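Local coordinates for D-3-phosphoglycerate dehydrogenase-related protein (Vibrio cholerae, PDB 4S1V), which probably catalyses the NAD-dependent oxidation of D-3-phosphoglycerate or a related D-2-hydroxyacid, at residues Q11-G16 with N295-Y300; N18-L23 with V28-D33. All blocks are in the same frame, centred on the assembly; numbering follows the deposited sequence.

Interaction 1: Q11-G16 with N295-Y300; sequences QNVVRG and NSYEIY
Helix 294-312, which follows the last strand of the Rossmann domain and packs back on the N-terminal domain, meets the loop after strand 3-6 through Tyr297, Val13 and Val14. Nearly all of it falls on one ring carbon, Tyr297 CE2. Val13 CG2 lies 3.8 Å from Tyr297 CE2 and 4.1 Å from Tyr297 CD2, while Val14 CG2 comes to 4.1 Å from the same Tyr297 CE2, so two methyls of successive residues close on one carbon. Both approach the ring obliquely, and each valine side chain crosses the tyrosine roughly at a right angle. At chi1 -75° Val13 holds CG1 beside the backbone N and sets CG2 between N and the carbonyl carbon, turned to the ring. On the helix side, Tyr297 carries its ring out at a chi1 of -96°, well off the staggered value, and CA of Val14 stays 7.8 Å from CA of Tyr297, so the side chains alone span the gap. The loop has its own brace, since Gly16 N donates to Val13 O at 3.0 Å and closes the short 3-10 turn. Asp9 steadies the start of that turn, its carboxylate accepting Val14 N and, weakly, Val13 N. Around the contact, Phe301 one turn along the helix meets the Tyr297 ring edge-to-face, and Val14 also touches Phe301 and Phe305 of the same helix, and Phe20. Leu141 of the second subunit packs on both Val13 and Tyr297, which places this join between the strand 3-6 loop and helix 294-312 at a subunit interface.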
loop_
_atom_site.group_PDB
_atom_site.type_symbol
_atom_site.label_atom_id
_atom_site.label_comp_id
_atom_site.label_asym_id
_atom_site.label_seq_id
_atom_site.Cartn_x
_atom_site.Cartn_y
_atom_site.Cartn_z
ATOM N N GLN C 11 15.095 -24.167 -9.813
ATOM C CA GLN C 11 16.192 -23.218 -9.675
ATOM C C GLN C 11 17.477 -23.723 -10.329
ATOM O O GLN C 11 18.489 -23.011 -10.350
ATOM C CB GLN C 11 16.438 -22.876 -8.203
ATOM C CG GLN C 11 15.333 -22.043 -7.572
ATOM C CD GLN C 11 15.525 -21.838 -6.082
ATOM O OE1 GLN C 11 16.254 -20.940 -5.655
ATOM N NE2 GLN C 11 14.853 -22.653 -5.282
ATOM N N ASN C 12 17.429 -24.949 -10.855
ATOM C CA ASN C 12 18.565 -25.559 -11.555
ATOM C C ASN C 12 19.797 -25.655 -10.661
ATOM O O ASN C 12 20.902 -25.280 -11.056
ATOM C CB ASN C 12 18.887 -24.797 -12.847
ATOM C CG ASN C 12 19.617 -25.656 -13.867
ATOM O OD1 ASN C 12 19.422 -26.872 -13.936
ATOM N ND2 ASN C 12 20.436 -25.019 -14.686
ATOM N N VAL C 13 19.581 -26.157 -9.449
ATOM C CA VAL C 13 20.608 -26.202 -8.413
ATOM C C VAL C 13 21.171 -27.608 -8.213
ATOM O O VAL C 13 22.247 -27.776 -7.639
ATOM C CB VAL C 13 20.071 -25.674 -7.059
ATOM C CG1 VAL C 13 19.946 -24.156 -7.085
ATOM C CG2 VAL C 13 18.740 -26.337 -6.702
ATOM N N VAL C 14 20.436 -28.615 -8.680
ATOM C CA VAL C 14 20.848 -30.015 -8.524
ATOM C C VAL C 14 22.227 -30.274 -9.150
ATOM O O VAL C 14 23.059 -30.952 -8.542
ATOM C CB VAL C 14 19.756 -30.996 -9.021
ATOM C CG1 VAL C 14 20.289 -32.422 -9.135
ATOM C CG2 VAL C 14 18.552 -30.951 -8.090
ATOM N N ARG C 15 22.478 -29.690 -10.326
ATOM C CA ARG C 15 23.780 -29.802 -11.017
ATOM C C ARG C 15 24.943 -29.430 -10.114
ATOM O O ARG C 15 26.033 -29.982 -10.249
ATOM C CB ARG C 15 23.851 -28.890 -12.252
ATOM C CG ARG C 15 23.037 -29.334 -13.452
ATOM C CD ARG C 15 23.304 -28.481 -14.694
ATOM N NE ARG C 15 23.285 -27.026 -14.462
ATOM C CZ ARG C 15 23.260 -26.111 -15.438
ATOM N NH1 ARG C 15 23.230 -26.485 -16.713
ATOM N NH2 ARG C 15 23.258 -24.814 -15.147
ATOM N N GLY C 16 24.706 -28.480 -9.212
ATOM C CA GLY C 16 25.747 -27.933 -8.349
ATOM C C GLY C 16 25.979 -28.628 -7.020
ATOM O O GLY C 16 26.867 -28.231 -6.260
ATOM N N ASN C 295 21.512 -28.712 2.587
ATOM C CA ASN C 295 21.734 -30.001 3.255
ATOM C C ASN C 295 20.670 -31.047 2.931
ATOM O O ASN C 295 20.992 -32.189 2.615
ATOM C CB ASN C 295 21.834 -29.823 4.780
ATOM C CG ASN C 295 22.909 -28.833 5.183
ATOM O OD1 ASN C 295 24.061 -28.935 4.757
ATOM N ND2 ASN C 295 22.534 -27.860 6.008
ATOM N N SER C 296 19.405 -30.643 3.018
ATOM C CA SER C 296 18.275 -31.491 2.617
ATOM C C SER C 296 18.408 -32.059 1.184
ATOM O O SER C 296 18.253 -33.266 0.971
ATOM C CB SER C 296 16.965 -30.717 2.779
ATOM O OG SER C 296 15.852 -31.534 2.475
ATOM N N TYR C 297 18.704 -31.188 0.221
ATOM C CA TYR C 297 18.962 -31.605 -1.168
ATOM C C TYR C 297 20.174 -32.530 -1.314
ATOM O O TYR C 297 20.150 -33.451 -2.137
ATOM C CB TYR C 297 19.129 -30.394 -2.090
ATOM C CG TYR C 297 17.874 -29.964 -2.848
ATOM C CD1 TYR C 297 16.610 -29.989 -2.240
ATOM C CD2 TYR C 297 17.963 -29.494 -4.167
ATOM C CE1 TYR C 297 15.469 -29.587 -2.935
ATOM C CE2 TYR C 297 16.834 -29.079 -4.863
ATOM C CZ TYR C 297 15.587 -29.124 -4.247
ATOM O OH TYR C 297 14.459 -28.717 -4.938
ATOM N N GLU C 298 21.232 -32.298 -0.534
ATOM C CA GLU C 298 22.390 -33.194 -0.605
ATOM C C GLU C 298 21.990 -34.607 -0.167
ATOM O O GLU C 298 22.373 -35.591 -0.814
ATOM C CB GLU C 298 23.595 -32.683 0.198
ATOM C CG GLU C 298 24.310 -31.463 -0.376
ATOM C CD GLU C 298 25.127 -31.725 -1.639
ATOM O OE1 GLU C 298 25.127 -32.851 -2.178
ATOM O OE2 GLU C 298 25.786 -30.771 -2.103
ATOM N N ILE C 299 21.196 -34.692 0.905
ATOM C CA ILE C 299 20.696 -35.969 1.420
ATOM C C ILE C 299 19.797 -36.656 0.387
ATOM O O ILE C 299 20.007 -37.826 0.050
ATOM C CB ILE C 299 19.961 -35.773 2.771
ATOM C CG1 ILE C 299 20.969 -35.432 3.883
ATOM C CG2 ILE C 299 19.132 -36.996 3.141
ATOM C CD1 ILE C 299 20.398 -34.562 4.984
ATOM N N TYR C 300 18.806 -35.923 -0.120
ATOM C CA TYR C 300 17.868 -36.463 -1.107
ATOM C C TYR C 300 18.567 -37.075 -2.308
ATOM O O TYR C 300 18.274 -38.200 -2.713
ATOM C CB TYR C 300 16.912 -35.382 -1.613
ATOM C CG TYR C 300 15.760 -35.091 -0.698
ATOM C CD1 TYR C 300 15.055 -36.122 -0.068
ATOM C CD2 TYR C 300 15.350 -33.789 -0.482
ATOM C CE1 TYR C 300 13.987 -35.845 0.771
ATOM C CE2 TYR C 300 14.280 -33.503 0.350
ATOM C CZ TYR C 300 13.606 -34.528 0.974
ATOM O OH TYR C 300 12.547 -34.216 1.788
#

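Interaction 2: N18-L23 with V28-D33; sequences NAFQCL and VTVFND
Phe20 and Leu23 reach across to Val28 and Val30, an entirely apolar meeting. Two neighbouring ring carbons of Phe20 meet the two valines: CE1 is 3.9 Å from Val30 CG2, and CZ is 4.0 Å from Val28 CG1, in each case with an oblique approach. With CG anti to the backbone N (chi1 -158°), the ring is swung out to the strand. Leu23 takes the other methyl, its CD1 lying 3.9 Å from Val28 CG2, with Leu23 CB at 4.0 Å from that carbon. Val28 is divided mainly between them, CG1 nearest the phenylalanine and CG2 nearest the leucine, whose side chain it meets at about a right angle. Val28 and Val30 are alternate residues on strand 27-30, an outermost strand of the parallel sheet with flavodoxin-like order 2-1-3-4-5, and residues 18-23 belong to the crossover joining it to neighbouring strand 3-6. Within that connection Leu23 N bonds to Phe20 O at 3.0 Å, one turn linking the two residues that carry the contact. Further out, Thr29 exchanges backbone hydrogen bonds with Ile4 and Ile6, and Ile6 also packs on Val28 and Val30. Phe305 of helix 294-312 touches both Ala19 and Leu23.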
loop_
_atom_site.group_PDB
_atom_site.type_symbol
_atom_site.label_atom_id
_atom_site.label_comp_id
_atom_site.label_asym_id
_atom_site.label_seq_id
_atom_site.Cartn_x
_atom_site.Cartn_y
_atom_site.Cartn_z
ATOM N N ASN C 18 27.104 -31.569 -4.278
ATOM C CA ASN C 18 28.155 -32.582 -4.115
ATOM C C ASN C 18 27.703 -33.926 -4.646
ATOM O O ASN C 18 28.479 -34.659 -5.260
ATOM C CB ASN C 18 28.545 -32.757 -2.642
ATOM C CG ASN C 18 29.220 -31.536 -2.063
ATOM O OD1 ASN C 18 29.831 -30.749 -2.780
ATOM N ND2 ASN C 18 29.104 -31.369 -0.754
ATOM N N ALA C 19 26.435 -34.240 -4.402
ATOM C CA ALA C 19 25.863 -35.514 -4.806
ATOM C C ALA C 19 25.854 -35.728 -6.327
ATOM O O ALA C 19 25.835 -36.867 -6.785
ATOM C CB ALA C 19 24.466 -35.665 -4.232
ATOM N N PHE C 20 25.880 -34.640 -7.097
ATOM C CA PHE C 20 25.844 -34.728 -8.559
ATOM C C PHE C 20 27.054 -35.454 -9.147
ATOM O O PHE C 20 26.940 -36.097 -10.190
ATOM C CB PHE C 20 25.697 -33.343 -9.196
ATOM C CG PHE C 20 25.140 -33.370 -10.597
ATOM C CD1 PHE C 20 23.771 -33.525 -10.818
ATOM C CD2 PHE C 20 25.980 -33.227 -11.697
ATOM C CE1 PHE C 20 23.255 -33.542 -12.106
ATOM C CE2 PHE C 20 25.470 -33.243 -12.990
ATOM C CZ PHE C 20 24.107 -33.397 -13.195
ATOM N N GLN C 21 28.202 -35.366 -8.474
ATOM C CA GLN C 21 29.414 -36.067 -8.924
ATOM C C GLN C 21 29.269 -37.584 -8.908
ATOM O O GLN C 21 29.958 -38.277 -9.657
ATOM C CB GLN C 21 30.652 -35.636 -8.127
ATOM C CG GLN C 21 31.369 -34.426 -8.721
ATOM C CD GLN C 21 31.793 -34.636 -10.171
ATOM O OE1 GLN C 21 32.461 -35.620 -10.508
ATOM N NE2 GLN C 21 31.404 -33.703 -11.039
ATOM N N CYS C 22 28.363 -38.078 -8.063
ATOM C CA CYS C 22 28.008 -39.497 -8.005
ATOM C C CYS C 22 27.445 -40.029 -9.326
ATOM O O CYS C 22 27.321 -41.242 -9.506
ATOM C CB CYS C 22 26.993 -39.754 -6.882
ATOM S SG CYS C 22 27.586 -39.390 -5.212
ATOM N N LEU C 23 27.098 -39.123 -10.241
ATOM C CA LEU C 23 26.529 -39.513 -11.536
ATOM C C LEU C 23 27.516 -39.418 -12.708
ATOM O O LEU C 23 27.125 -39.567 -13.872
ATOM C CB LEU C 23 25.271 -38.703 -11.836
ATOM C CG LEU C 23 24.047 -38.893 -10.936
ATOM C CD1 LEU C 23 22.927 -37.997 -11.443
ATOM C CD2 LEU C 23 23.600 -40.349 -10.881
ATOM N N VAL C 28 23.208 -37.412 -18.159
ATOM C CA VAL C 28 22.199 -36.774 -17.302
ATOM C C VAL C 28 21.637 -35.469 -17.891
ATOM O O VAL C 28 22.392 -34.564 -18.253
ATOM C CB VAL C 28 22.764 -36.482 -15.888
ATOM C CG1 VAL C 28 21.652 -36.057 -14.935
ATOM C CG2 VAL C 28 23.497 -37.691 -15.327
ATOM N N THR C 29 20.311 -35.382 -17.976
ATOM C CA THR C 29 19.625 -34.120 -18.278
ATOM C C THR C 29 18.759 -33.702 -17.092
ATOM O O THR C 29 17.953 -34.494 -16.588
ATOM C CB THR C 29 18.724 -34.226 -19.526
ATOM O OG1 THR C 29 19.485 -34.740 -20.625
ATOM C CG2 THR C 29 18.148 -32.854 -19.898
ATOM N N VAL C 30 18.939 -32.457 -16.657
ATOM C CA VAL C 30 18.150 -31.874 -15.579
ATOM C C VAL C 30 17.154 -30.865 -16.144
ATOM O O VAL C 30 17.546 -29.850 -16.729
ATOM C CB VAL C 30 19.044 -31.165 -14.534
ATOM C CG1 VAL C 30 18.203 -30.707 -13.353
ATOM C CG2 VAL C 30 20.163 -32.088 -14.061
ATOM N N PHE C 31 15.868 -31.146 -15.964
ATOM C CA PHE C 31 14.828 -30.221 -16.397
ATOM C C PHE C 31 14.454 -29.246 -15.285
ATOM O O PHE C 31 14.576 -29.569 -14.102
ATOM C CB PHE C 31 13.623 -30.979 -16.949
ATOM C CG PHE C 31 13.926 -31.723 -18.217
ATOM C CD1 PHE C 31 14.041 -31.038 -19.429
ATOM C CD2 PHE C 31 14.127 -33.101 -18.203
ATOM C CE1 PHE C 31 14.337 -31.716 -20.600
ATOM C CE2 PHE C 31 14.421 -33.784 -19.374
ATOM C CZ PHE C 31 14.530 -33.091 -20.571
ATOM N N ASN C 32 14.023 -28.049 -15.676
ATOM C CA ASN C 32 13.871 -26.932 -14.739
ATOM C C ASN C 32 12.489 -26.295 -14.765
ATOM O O ASN C 32 12.131 -25.521 -13.874
ATOM C CB ASN C 32 14.927 -25.852 -15.019
ATOM C CG ASN C 32 16.345 -26.395 -15.028
ATOM O OD1 ASN C 32 17.120 -26.104 -15.940
ATOM N ND2 ASN C 32 16.698 -27.182 -14.012
ATOM N N ASP C 33 11.721 -26.604 -15.799
ATOM C CA ASP C 33 10.389 -26.047 -15.932
ATOM C C ASP C 33 9.367 -26.978 -15.299
ATOM O O ASP C 33 9.658 -28.140 -15.020
ATOM C CB ASP C 33 10.055 -25.732 -17.404
ATOM C CG ASP C 33 10.241 -26.927 -18.338
ATOM O OD1 ASP C 33 10.577 -28.040 -17.871
ATOM O OD2 ASP C 33 10.053 -26.743 -19.561
#

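Both contacts are apolar and both involve the connection between strands 3-6 and 27-30, with interaction 2 nested inside the loop that interaction 1 closes. They differ in reach: residues 11-16 meet a helix from the far end of the chain, beside the second subunit, whereas 18-23 folds onto its own following strand at the sheet margin, where no other chain of the assembly touches it. Interaction 1 is the more buried, although interaction 2 covers more surface. Polar links join them: Glu298 OE2 accepts Asn18 N, its OE1 accepts Ala19 N, and Asn12 OD1 pairs with Asn32 ND2. The Phe20 ring also packs on the carbonyl oxygens of Val14 and Arg15.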